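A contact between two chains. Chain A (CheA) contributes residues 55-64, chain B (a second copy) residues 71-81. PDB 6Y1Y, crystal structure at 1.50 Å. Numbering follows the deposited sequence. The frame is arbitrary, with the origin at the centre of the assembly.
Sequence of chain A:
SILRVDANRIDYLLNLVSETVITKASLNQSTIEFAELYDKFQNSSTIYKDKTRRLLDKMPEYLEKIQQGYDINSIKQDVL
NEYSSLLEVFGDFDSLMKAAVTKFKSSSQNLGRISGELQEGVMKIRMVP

Chain A (55-64) LLDKMPEYLE
Chain B (71-81) DINSIKQDVLN

The helices 55-64 of chain A and 72-81 of chain B run nearly antiparallel, their N-to-C directions 154° apart and their axes no closer than 11.6 Å. Chain A averages phi/psi -63/-38, with psi near -25° at Asp A57 and Lys A58, and is kinked at Pro A60 and Glu A61, where neither N bonds to the preceding turn; Pro A60 has no N-H to give. Chain B averages -65/-40 from Ile B72; Asp B71 (-58/116, chi1 t) caps it, its OD1 accepting weak bonds from Asn B73 N (2.9 Å) and Ser B74 N (3.3 Å). CA atoms lie 7.9 Å apart at Leu A56-Val B79 and 11.4 Å at Leu A63-Ile B72.

No hydrogen bond crosses the contact; apolar packing buries 251 Å², both sides summed, mostly from Leu A56, Val B79 and Met A59. Leu A56 (chi1 -100°, chi2 p) points toward chain B, its CG 3.9 Å from Val B79 CG1 and CD2 3.6 Å from Leu B80 CD2. Leu B80 (m, t) leaves sideways, but its length brings its end to this leucine. Compact Val B79 (t) suits the close approach. Long, unbranched Met A59 (t, t, t) reaches two residues: SD lies 4.1 Å from Val B79 CG2, CE 4.2 Å from Ile B75 CG2 (Ile B75 m, m). At the wider end, Leu A63 CD2 (t, p) just meets Ile B72 CD1 (t, t) at 4.5 Å.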

# COMPACT_ATOMS: atom_id res chain seq x y z
N LEU A 55 23.83 -8.20 -13.47
CA LEU A 55 24.73 -9.08 -12.73
C LEU A 55 24.99 -10.38 -13.48
O LEU A 55 26.14 -10.80 -13.65
CB LEU A 55 24.13 -9.36 -11.35
CG LEU A 55 24.74 -10.50 -10.54
CD1 LEU A 55 26.17 -10.15 -10.20
CD2 LEU A 55 23.91 -10.77 -9.28
N LEU A 56 23.93 -11.04 -13.98
CA LEU A 56 24.14 -12.29 -14.71
C LEU A 56 24.93 -12.06 -15.99
O LEU A 56 25.79 -12.88 -16.33
CB LEU A 56 22.80 -12.95 -15.03
CG LEU A 56 22.42 -14.10 -14.10
CD1 LEU A 56 22.12 -13.55 -12.71
CD2 LEU A 56 21.24 -14.82 -14.71
N ASP A 57 24.67 -10.96 -16.69
CA ASP A 57 25.40 -10.64 -17.91
C ASP A 57 26.87 -10.31 -17.61
O ASP A 57 27.71 -10.41 -18.51
CB ASP A 57 24.71 -9.50 -18.66
CG ASP A 57 23.43 -9.96 -19.37
OD1 ASP A 57 23.23 -11.19 -19.50
OD2 ASP A 57 22.64 -9.10 -19.80
N LYS A 58 27.17 -9.84 -16.40
CA LYS A 58 28.55 -9.57 -16.00
C LYS A 58 29.33 -10.86 -15.73
O LYS A 58 30.57 -10.85 -15.81
CB LYS A 58 28.56 -8.69 -14.76
CG LYS A 58 29.92 -8.12 -14.38
CD LYS A 58 30.39 -7.08 -15.35
CE LYS A 58 31.34 -6.10 -14.67
NZ LYS A 58 31.85 -5.09 -15.64
N MET A 59 28.65 -11.96 -15.40
CA MET A 59 29.36 -13.15 -14.95
C MET A 59 30.41 -13.63 -15.96
O MET A 59 31.50 -14.04 -15.51
CB MET A 59 28.37 -14.27 -14.62
CG MET A 59 29.02 -15.47 -13.93
SD MET A 59 27.81 -16.67 -13.32
CE MET A 59 28.89 -17.94 -12.65
N PRO A 60 30.17 -13.64 -17.28
CA PRO A 60 31.23 -14.08 -18.19
C PRO A 60 32.46 -13.18 -18.17
O PRO A 60 33.57 -13.67 -18.46
CB PRO A 60 30.55 -14.06 -19.57
CG PRO A 60 29.10 -14.12 -19.29
CD PRO A 60 28.90 -13.39 -17.99
N GLU A 61 32.32 -11.88 -17.91
CA GLU A 61 33.50 -11.02 -17.76
C GLU A 61 34.29 -11.41 -16.53
O GLU A 61 35.53 -11.49 -16.56
CB GLU A 61 33.13 -9.54 -17.69
CG GLU A 61 34.39 -8.67 -17.64
CD GLU A 61 34.12 -7.21 -17.41
OE1 GLU A 61 32.94 -6.80 -17.41
OE2 GLU A 61 35.10 -6.46 -17.22
N TYR A 62 33.59 -11.68 -15.42
CA TYR A 62 34.28 -12.15 -14.23
C TYR A 62 35.00 -13.47 -14.52
O TYR A 62 36.14 -13.68 -14.10
CB TYR A 62 33.29 -12.34 -13.08
CG TYR A 62 32.60 -11.12 -12.51
CD1 TYR A 62 33.25 -9.89 -12.39
CD2 TYR A 62 31.29 -11.22 -12.05
CE1 TYR A 62 32.59 -8.78 -11.82
CE2 TYR A 62 30.63 -10.12 -11.50
CZ TYR A 62 31.29 -8.92 -11.36
OH TYR A 62 30.62 -7.84 -10.80
N LEU A 63 34.36 -14.35 -15.30
CA LEU A 63 35.00 -15.61 -15.67
C LEU A 63 36.23 -15.38 -16.52
O LEU A 63 37.26 -16.04 -16.32
CB LEU A 63 34.01 -16.52 -16.40
CG LEU A 63 34.61 -17.87 -16.80
CD1 LEU A 63 35.10 -18.64 -15.59
CD2 LEU A 63 33.56 -18.68 -17.56
N GLU A 64 36.16 -14.46 -17.49
CA GLU A 64 37.34 -14.17 -18.29
C GLU A 64 38.51 -13.75 -17.42
O GLU A 64 39.65 -14.21 -17.62
CB GLU A 64 37.04 -13.08 -19.32
CG GLU A 64 38.25 -12.79 -20.19
CD GLU A 64 37.89 -12.48 -21.62
OE1 GLU A 64 37.54 -13.43 -22.37
OE2 GLU A 64 37.96 -11.29 -21.99
N ASP B 71 31.23 -29.32 -14.40
CA ASP B 71 30.35 -29.23 -15.57
C ASP B 71 29.81 -27.81 -15.66
O ASP B 71 29.07 -27.35 -14.77
CB ASP B 71 29.22 -30.26 -15.42
CG ASP B 71 28.30 -30.32 -16.64
OD1 ASP B 71 27.99 -29.27 -17.24
OD2 ASP B 71 27.85 -31.43 -16.97
N ILE B 72 30.17 -27.10 -16.74
CA ILE B 72 29.81 -25.69 -16.86
C ILE B 72 28.31 -25.49 -17.10
O ILE B 72 27.74 -24.49 -16.65
CB ILE B 72 30.64 -24.99 -17.94
CG1 ILE B 72 30.70 -23.49 -17.66
CG2 ILE B 72 30.08 -25.23 -19.32
CD1 ILE B 72 31.91 -22.79 -18.20
N ASN B 73 27.66 -26.41 -17.81
CA ASN B 73 26.21 -26.27 -18.01
C ASN B 73 25.46 -26.30 -16.69
O ASN B 73 24.51 -25.51 -16.49
CB ASN B 73 25.66 -27.36 -18.93
CG ASN B 73 25.97 -27.11 -20.40
OD1 ASN B 73 26.19 -28.05 -21.17
ND2 ASN B 73 26.08 -25.83 -20.78
N SER B 74 25.88 -27.15 -15.75
CA SER B 74 25.22 -27.21 -14.46
C SER B 74 25.36 -25.89 -13.70
O SER B 74 24.43 -25.45 -13.01
CB SER B 74 25.80 -28.36 -13.62
OG SER B 74 27.02 -27.99 -12.97
N ILE B 75 26.52 -25.24 -13.83
CA ILE B 75 26.72 -23.94 -13.22
C ILE B 75 25.81 -22.89 -13.85
O ILE B 75 25.07 -22.18 -13.16
CB ILE B 75 28.21 -23.54 -13.34
CG1 ILE B 75 29.09 -24.53 -12.57
CG2 ILE B 75 28.40 -22.09 -12.92
CD1 ILE B 75 29.20 -24.24 -11.10
N LYS B 76 25.84 -22.80 -15.18
CA LYS B 76 24.98 -21.86 -15.89
C LYS B 76 23.51 -22.07 -15.54
O LYS B 76 22.78 -21.11 -15.28
CB LYS B 76 25.19 -22.01 -17.39
CG LYS B 76 24.34 -21.06 -18.22
CD LYS B 76 25.19 -20.35 -19.27
CE LYS B 76 24.51 -19.10 -19.79
NZ LYS B 76 25.40 -18.34 -20.72
N GLN B 77 23.07 -23.32 -15.55
CA GLN B 77 21.67 -23.62 -15.26
C GLN B 77 21.29 -23.22 -13.85
O GLN B 77 20.22 -22.64 -13.63
CB GLN B 77 21.40 -25.11 -15.51
CG GLN B 77 21.27 -25.43 -16.98
CD GLN B 77 21.17 -26.92 -17.27
OE1 GLN B 77 21.37 -27.76 -16.39
NE2 GLN B 77 20.84 -27.25 -18.52
N ASP B 78 22.15 -23.52 -12.87
CA ASP B 78 21.77 -23.21 -11.50
C ASP B 78 21.71 -21.70 -11.27
O ASP B 78 20.82 -21.22 -10.57
CB ASP B 78 22.70 -23.89 -10.49
CG ASP B 78 22.11 -23.92 -9.10
OD1 ASP B 78 21.01 -24.48 -8.90
OD2 ASP B 78 22.74 -23.36 -8.18
N VAL B 79 22.65 -20.95 -11.85
CA VAL B 79 22.60 -19.49 -11.74
C VAL B 79 21.31 -18.97 -12.34
O VAL B 79 20.64 -18.13 -11.75
CB VAL B 79 23.84 -18.85 -12.39
CG1 VAL B 79 23.70 -17.32 -12.41
CG2 VAL B 79 25.06 -19.25 -11.63
N LEU B 80 20.94 -19.48 -13.53
CA LEU B 80 19.71 -19.02 -14.18
C LEU B 80 18.47 -19.39 -13.36
O LEU B 80 17.50 -18.63 -13.32
CB LEU B 80 19.61 -19.61 -15.60
CG LEU B 80 20.55 -18.94 -16.60
CD1 LEU B 80 20.62 -19.74 -17.89
CD2 LEU B 80 20.11 -17.50 -16.87
N ASN B 81 18.50 -20.56 -12.72
CA ASN B 81 17.37 -21.00 -11.91
C ASN B 81 17.23 -20.16 -10.65
O ASN B 81 16.11 -19.82 -10.24
CB ASN B 81 17.50 -22.48 -11.58
CG ASN B 81 17.21 -23.35 -12.79
OD1 ASN B 81 16.55 -22.90 -13.73
ND2 ASN B 81 17.72 -24.57 -12.79